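PDB 4A6D: acetylserotonin O-methyltransferase from Homo sapiens, which catalyses the last step of melatonin synthesis, transferring the methyl group of S-adenosyl-L-methionine to N-acetylserotonin. Local coordinates for residues G309-R312 against H316-M319; I279-S284 against M319-A324. All coordinates share one frame; numbering follows the deposited sequence.

In the fold
Both contacts belong to the Rossmann-like methyltransferase domain and share helix 314-324. Their centres are about 8 Å apart, and M319 is common to both. Along the chain, strand segment 279-284 comes first; helix 294-305 and loop segment 309-312 follow, and helix 314-324 then supplies 316-319 and 319-324 in succession. Contact 1 fixes the start of that helix to the loop before it, whereas contact 2 seats the helix on the central sheet. Y317 packs on V281 and E283, and R312 on L320, so the two contacts adjoin. E311 hydrogen-bonds H255, the inferred catalytic proton donor/acceptor, which places contact 1 beside the active site.

Contact 1: residues G309-R312 against H316-M319; sequences GQER and HYHM. With ZN (zinc ion), chain C; SO4 (sulfate ion), chain E.
The aliphatic chain of R312 packs against two aromatic rings of the following helix, with CD set against H316 and CB against Y317. CD stands almost squarely over one face of the H316 ring, 3.8 Å from its centroid and 7° off the ring normal, a CH-pi contact. R312 CB lies over a face of Y317, 3.9 Å from that ring's centroid but offset toward the rim. Extension from CG to NE (chi2 and chi3 both 165°) carries the guanidinium past H316, which meets its edge with the two planes 75° apart. D259 grips both residues, pairing OD1 with R312 NH2 in a salt bridge and OD2 with H316 NE2. With H316 cut back to alanine, D259 OD2 would probably lose its imidazole mate and R312 CD the ring face beside it. Two waters gather at the Y317 hydroxyl. The first donates to Y317 OH and to Q310 O (2.9 Å) and accepts from R312 NH1 (2.7 Å); the second accepts from Y317 OH (2.7 Å) and from R312 N, and donates to E311 OE1 (2.6 Å). The other carboxylate oxygen of E311, OE2, takes a hydrogen bond with H255 ND1, consistent with the histidine-acid pairing in the active site of cation-independent O-methyltransferases.

Contact 2: residues I279-S284 against M319-A324; sequences ILVIES and MLLSSA. With ZN (zinc ion), chain C.
While I279 and V281 meet L321 through carbon alone, the polar atom with several partners is S284 OG at the end of the strand segment, hydrogen-bonded to both I337 O and T296 OG1. The contact itself is small, burying 106 Å² in all, and L321 is the one helix residue that touches the strand segment. With its CG anti to the carbonyl carbon (chi1 -71°), L321 extends toward the strand and spreads its two methyls over two residues on the same side of it. The CD2 methyl takes I279, 3.7 Å from CG2 and 4.1 Å from CD1, so it touches both branches of the isoleucine, which it crosses at a slant. The CD1 methyl of L321 approaches V281 CG2 more loosely, at 4.3 Å. Strand alternation explains the pairing: I279 and V281 point toward the helix, while L280 between them points away. Within the helix, S323 N donates to M319 O at 2.9 Å. Neighbours close the apolar layer: L266 of helix 259-272 packs on I279, L321 and A324, and I341 of strand 339-344 on V281 and L321. Helix 314-324 thus lies against one face of the central sheet, where strand 278-283 runs between strands 247-251 and 339-344, with helix 259-272 beside it.

Contact 1: residues G309-R312 against H316-M319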
ATOM      1  N   GLY A 309       5.109  20.419   6.725  1.00 67.50           N
ATOM      2  CA  GLY A 309       4.242  21.115   5.785  1.00 66.11           C
ATOM      3  C   GLY A 309       2.982  20.431   5.309  1.00 68.60           C
ATOM      4  O   GLY A 309       2.371  19.632   6.010  1.00 69.11           O
ATOM      5  N   GLN A 310       2.586  20.785   4.096  1.00 63.73           N
ATOM      6  CA  GLN A 310       1.345  20.385   3.437  1.00 61.85           C
ATOM      7  C   GLN A 310       1.480  20.796   1.995  1.00 64.15           C
ATOM      8  O   GLN A 310       2.373  21.590   1.654  1.00 62.87           O
ATOM      9  CB  GLN A 310       0.160  21.198   4.054  1.00 63.02           C
ATOM     10  CG  GLN A 310       0.405  22.721   4.053  1.00 54.18           C
ATOM     11  CD  GLN A 310      -0.645  23.626   4.672  1.00 81.17           C
ATOM     12  OE1 GLN A 310      -0.319  24.535   5.472  1.00 82.86           O
ATOM     13  NE2 GLN A 310      -1.883  23.530   4.193  1.00 68.79           N
ATOM     14  N   GLU A 311       0.577  20.300   1.152  1.00 61.24           N
ATOM     15  CA  GLU A 311       0.485  20.785  -0.219  1.00 61.44           C
ATOM     16  C   GLU A 311      -0.476  21.988  -0.161  1.00 66.24           C
ATOM     17  O   GLU A 311      -1.224  22.130   0.812  1.00 66.19           O
ATOM     18  CB  GLU A 311       0.051  19.684  -1.209  1.00 62.43           C
ATOM     19  CG  GLU A 311       1.067  18.542  -1.338  1.00 63.81           C
ATOM     20  CD  GLU A 311       2.498  18.873  -1.725  1.00 78.19           C
ATOM     21  OE1 GLU A 311       2.718  19.855  -2.473  1.00 79.78           O
ATOM     22  OE2 GLU A 311       3.408  18.148  -1.267  1.00 71.20           O
ATOM     23  N   ARG A 312      -0.382  22.915  -1.111  1.00 63.63           N
ATOM     24  CA  ARG A 312      -1.231  24.115  -1.040  1.00 63.00           C
ATOM     25  C   ARG A 312      -1.917  24.416  -2.344  1.00 64.98           C
ATOM     26  O   ARG A 312      -1.477  23.943  -3.388  1.00 64.30           O
ATOM     27  CB  ARG A 312      -0.417  25.350  -0.536  1.00 60.23           C
ATOM     28  CG  ARG A 312       0.205  25.180   0.870  1.00 67.08           C
ATOM     29  CD  ARG A 312       1.259  26.242   1.142  1.00 66.06           C
ATOM     30  NE  ARG A 312       1.629  26.368   2.552  1.00 65.31           N
ATOM     31  CZ  ARG A 312       2.707  25.819   3.112  1.00 74.56           C
ATOM     32  NH1 ARG A 312       3.511  25.037   2.402  1.00 57.21           N
ATOM     33  NH2 ARG A 312       2.985  26.045   4.384  1.00 63.05           N
ATOM     34  N   HIS A 316      -3.390  29.943  -1.812  1.00 69.82           N
ATOM     35  CA  HIS A 316      -2.556  29.829  -0.619  1.00 67.93           C
ATOM     36  C   HIS A 316      -1.127  30.282  -0.916  1.00 67.25           C
ATOM     37  O   HIS A 316      -0.584  31.088  -0.156  1.00 66.91           O
ATOM     38  CB  HIS A 316      -2.607  28.412  -0.053  1.00 69.38           C
ATOM     39  CG  HIS A 316      -2.103  28.277   1.361  1.00 73.43           C
ATOM     40  ND1 HIS A 316      -2.318  27.119   2.085  1.00 75.15           N
ATOM     41  CD2 HIS A 316      -1.401  29.151   2.132  1.00 75.23           C
ATOM     42  CE1 HIS A 316      -1.757  27.325   3.265  1.00 74.84           C
ATOM     43  NE2 HIS A 316      -1.188  28.533   3.335  1.00 75.44           N
ATOM     44  N   TYR A 317      -0.547  29.831  -2.049  1.00 63.09           N
ATOM     45  CA  TYR A 317       0.791  30.250  -2.500  1.00 62.63           C
ATOM     46  C   TYR A 317       0.791  31.728  -2.816  1.00 67.10           C
ATOM     47  O   TYR A 317       1.774  32.399  -2.512  1.00 67.83           O
ATOM     48  CB  TYR A 317       1.281  29.448  -3.708  1.00 63.65           C
ATOM     49  CG  TYR A 317       1.761  28.050  -3.359  1.00 64.68           C
ATOM     50  CD1 TYR A 317       2.931  27.853  -2.629  1.00 65.00           C
ATOM     51  CD2 TYR A 317       1.055  26.921  -3.779  1.00 66.08           C
ATOM     52  CE1 TYR A 317       3.398  26.573  -2.344  1.00 64.55           C
ATOM     53  CE2 TYR A 317       1.515  25.632  -3.498  1.00 66.14           C
ATOM     54  CZ  TYR A 317       2.690  25.465  -2.785  1.00 72.72           C
ATOM     55  OH  TYR A 317       3.149  24.208  -2.486  1.00 74.47           O
ATOM     56  N   HIS A 318      -0.351  32.253  -3.309  1.00 63.58           N
ATOM     57  CA  HIS A 318      -0.538  33.673  -3.588  1.00 64.16           C
ATOM     58  C   HIS A 318      -0.507  34.487  -2.306  1.00 66.86           C
ATOM     59  O   HIS A 318       0.195  35.480  -2.296  1.00 65.59           O
ATOM     60  CB  HIS A 318      -1.842  33.935  -4.391  1.00 66.88           C
ATOM     61  CG  HIS A 318      -1.906  35.294  -5.024  1.00 71.58           C
ATOM     62  ND1 HIS A 318      -2.964  35.656  -5.855  1.00 75.70           N
ATOM     63  CD2 HIS A 318      -1.038  36.331  -4.958  1.00 72.27           C
ATOM     64  CE1 HIS A 318      -2.706  36.888  -6.260  1.00 75.04           C
ATOM     65  NE2 HIS A 318      -1.560  37.343  -5.742  1.00 73.95           N
ATOM     66  N   MET A 319      -1.255  34.081  -1.234  1.00 66.38           N
ATOM     67  CA  MET A 319      -1.238  34.844   0.014  0.60 67.55           C
ATOM     68  C   MET A 319       0.203  34.901   0.522  1.00 68.41           C
ATOM     69  O   MET A 319       0.674  36.006   0.807  1.00 67.96           O
ATOM     70  CB  MET A 319      -2.204  34.273   1.072  0.60 71.88           C
ATOM     71  CG  MET A 319      -3.649  34.224   0.598  0.60 79.23           C
ATOM     72  SD  MET A 319      -4.887  34.959   1.698  0.60 87.27           S
ATOM     73  CE  MET A 319      -6.034  33.532   1.900  0.60 84.11           C
TER
HETATM   74 ZN    ZN C1349      -4.088  36.932   1.252  0.50105.08          ZN
HETATM   75  S   SO4 E1351      -0.572  40.421  -7.554  1.00 98.48           S
HETATM   76  O1  SO4 E1351      -1.793  40.131  -8.321  1.00105.39           O
HETATM   77  O2  SO4 E1351       0.350  39.309  -7.753  1.00101.31           O
HETATM   78  O3  SO4 E1351       0.064  41.703  -7.971  1.00104.65           O
HETATM   79  O4  SO4 E1351      -0.907  40.509  -6.121  1.00103.70           O
HETATM   80  O   HOH W   1       3.154  23.906   0.014  1.00 62.73           O
HETATM   81  O   HOH W   2       1.556  22.125  -3.104  1.00 64.47           O

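Contact 2: residues I279-S284 against M319-A324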
ATOM      1  N   ILE A 279      10.727  34.817  -8.564  1.00 61.66           N
ATOM      2  CA  ILE A 279      10.691  33.643  -7.708  1.00 59.14           C
ATOM      3  C   ILE A 279       9.859  32.588  -8.435  1.00 63.43           C
ATOM      4  O   ILE A 279       8.719  32.857  -8.805  1.00 64.12           O
ATOM      5  CB  ILE A 279      10.249  33.919  -6.251  1.00 60.04           C
ATOM      6  CG1 ILE A 279      10.347  32.620  -5.407  1.00 58.32           C
ATOM      7  CG2 ILE A 279       8.855  34.596  -6.185  1.00 60.58           C
ATOM      8  CD1 ILE A 279      10.321  32.785  -4.049  1.00 54.76           C
ATOM      9  N   LEU A 280      10.481  31.434  -8.726  1.00 59.68           N
ATOM     10  CA  LEU A 280       9.842  30.333  -9.416  1.00 59.17           C
ATOM     11  C   LEU A 280       9.613  29.239  -8.410  1.00 62.76           C
ATOM     12  O   LEU A 280      10.574  28.642  -7.928  1.00 62.74           O
ATOM     13  CB  LEU A 280      10.671  29.823 -10.612  1.00 60.18           C
ATOM     14  CG  LEU A 280      10.016  28.659 -11.421  1.00 65.49           C
ATOM     15  CD1 LEU A 280       8.747  29.111 -12.130  1.00 66.39           C
ATOM     16  CD2 LEU A 280      10.972  28.073 -12.416  1.00 66.67           C
ATOM     17  N   VAL A 281       8.344  29.026  -8.050  1.00 58.74           N
ATOM     18  CA  VAL A 281       7.899  28.031  -7.077  1.00 58.21           C
ATOM     19  C   VAL A 281       7.387  26.834  -7.857  1.00 65.67           C
ATOM     20  O   VAL A 281       6.532  26.996  -8.733  1.00 67.13           O
ATOM     21  CB  VAL A 281       6.856  28.600  -6.076  1.00 60.00           C
ATOM     22  CG1 VAL A 281       6.251  27.485  -5.205  1.00 58.14           C
ATOM     23  CG2 VAL A 281       7.473  29.721  -5.216  1.00 58.32           C
ATOM     24  N   ILE A 282       7.983  25.656  -7.607  1.00 61.19           N
ATOM     25  CA  ILE A 282       7.606  24.430  -8.311  1.00 60.62           C
ATOM     26  C   ILE A 282       7.071  23.451  -7.299  1.00 63.24           C
ATOM     27  O   ILE A 282       7.824  22.939  -6.482  1.00 60.19           O
ATOM     28  CB  ILE A 282       8.738  23.829  -9.184  1.00 63.25           C
ATOM     29  CG1 ILE A 282       9.127  24.816 -10.297  1.00 61.85           C
ATOM     30  CG2 ILE A 282       8.296  22.438  -9.766  1.00 64.70           C
ATOM     31  CD1 ILE A 282      10.423  24.574 -10.898  1.00 62.91           C
ATOM     32  N   GLU A 283       5.748  23.248  -7.330  1.00 63.67           N
ATOM     33  CA  GLU A 283       5.024  22.384  -6.409  1.00 64.22           C
ATOM     34  C   GLU A 283       3.810  21.758  -7.126  1.00 68.82           C
ATOM     35  O   GLU A 283       3.408  22.230  -8.191  1.00 68.81           O
ATOM     36  CB  GLU A 283       4.551  23.179  -5.155  1.00 64.94           C
ATOM     37  CG  GLU A 283       5.626  23.798  -4.260  1.00 69.06           C
ATOM     38  CD  GLU A 283       6.392  22.873  -3.338  1.00 77.45           C
ATOM     39  OE1 GLU A 283       6.466  21.664  -3.641  1.00 69.52           O
ATOM     40  OE2 GLU A 283       6.997  23.371  -2.362  1.00 70.08           O
ATOM     41  N   SER A 284       3.242  20.699  -6.523  1.00 63.94           N
ATOM     42  CA  SER A 284       2.036  20.038  -7.009  1.00 64.04           C
ATOM     43  C   SER A 284       0.876  20.824  -6.415  1.00 67.64           C
ATOM     44  O   SER A 284       0.648  20.816  -5.200  1.00 66.77           O
ATOM     45  CB  SER A 284       1.979  18.574  -6.548  1.00 64.72           C
ATOM     46  OG  SER A 284       1.070  17.884  -7.395  1.00 65.63           O
ATOM     47  N   MET A 319      -1.255  34.081  -1.234  1.00 66.38           N
ATOM     48  CA  MET A 319      -1.238  34.844   0.014  0.60 67.55           C
ATOM     49  C   MET A 319       0.203  34.901   0.522  1.00 68.41           C
ATOM     50  O   MET A 319       0.674  36.006   0.807  1.00 67.96           O
ATOM     51  CB  MET A 319      -2.204  34.273   1.072  0.60 71.88           C
ATOM     52  CG  MET A 319      -3.649  34.224   0.598  0.60 79.23           C
ATOM     53  SD  MET A 319      -4.887  34.959   1.698  0.60 87.27           S
ATOM     54  CE  MET A 319      -6.034  33.532   1.900  0.60 84.11           C
ATOM     55  N   LEU A 320       0.924  33.736   0.563  1.00 63.02           N
ATOM     56  CA  LEU A 320       2.319  33.632   1.004  1.00 60.36           C
ATOM     57  C   LEU A 320       3.255  34.534   0.227  1.00 63.66           C
ATOM     58  O   LEU A 320       3.965  35.327   0.848  1.00 62.75           O
ATOM     59  CB  LEU A 320       2.827  32.168   1.031  1.00 57.98           C
ATOM     60  CG  LEU A 320       2.274  31.256   2.137  1.00 61.24           C
ATOM     61  CD1 LEU A 320       2.689  29.804   1.915  1.00 58.61           C
ATOM     62  CD2 LEU A 320       2.759  31.675   3.511  1.00 64.27           C
ATOM     63  N   LEU A 321       3.236  34.445  -1.120  1.00 61.41           N
ATOM     64  CA  LEU A 321       4.098  35.272  -1.973  1.00 63.08           C
ATOM     65  C   LEU A 321       3.731  36.749  -1.926  1.00 69.34           C
ATOM     66  O   LEU A 321       4.619  37.599  -1.893  1.00 69.33           O
ATOM     67  CB  LEU A 321       4.131  34.762  -3.422  1.00 63.32           C
ATOM     68  CG  LEU A 321       4.886  33.442  -3.613  1.00 67.18           C
ATOM     69  CD1 LEU A 321       4.524  32.796  -4.924  1.00 67.63           C
ATOM     70  CD2 LEU A 321       6.382  33.652  -3.537  1.00 67.10           C
ATOM     71  N   SER A 322       2.431  37.056  -1.882  1.00 67.45           N
ATOM     72  CA  SER A 322       1.989  38.445  -1.807  1.00 69.29           C
ATOM     73  C   SER A 322       2.407  39.109  -0.477  1.00 74.96           C
ATOM     74  O   SER A 322       2.754  40.270  -0.483  1.00 75.19           O
ATOM     75  CB  SER A 322       0.480  38.532  -2.009  1.00 73.95           C
ATOM     76  OG  SER A 322       0.106  39.884  -2.171  1.00 90.20           O
ATOM     77  N   SER A 323       2.376  38.369   0.657  1.00 72.21           N
ATOM     78  CA  SER A 323       2.729  38.916   1.972  1.00 71.52           C
ATOM     79  C   SER A 323       4.215  39.219   2.085  1.00 71.38           C
ATOM     80  O   SER A 323       4.591  40.133   2.816  1.00 67.87           O
ATOM     81  CB  SER A 323       2.324  37.953   3.084  1.00 75.08           C
ATOM     82  OG  SER A 323       1.041  38.295   3.580  1.00 87.66           O
ATOM     83  N   ALA A 324       5.053  38.393   1.416  1.00 66.82           N
ATOM     84  CA  ALA A 324       6.496  38.520   1.374  1.00 64.76           C
ATOM     85  C   ALA A 324       6.894  39.757   0.554  1.00 68.18           C
ATOM     86  O   ALA A 324       8.000  40.254   0.736  1.00 68.03           O
ATOM     87  CB  ALA A 324       7.117  37.264   0.789  1.00 64.06           C
TER
HETATM   88 ZN    ZN C1349      -4.088  36.932   1.252  0.50105.08          ZN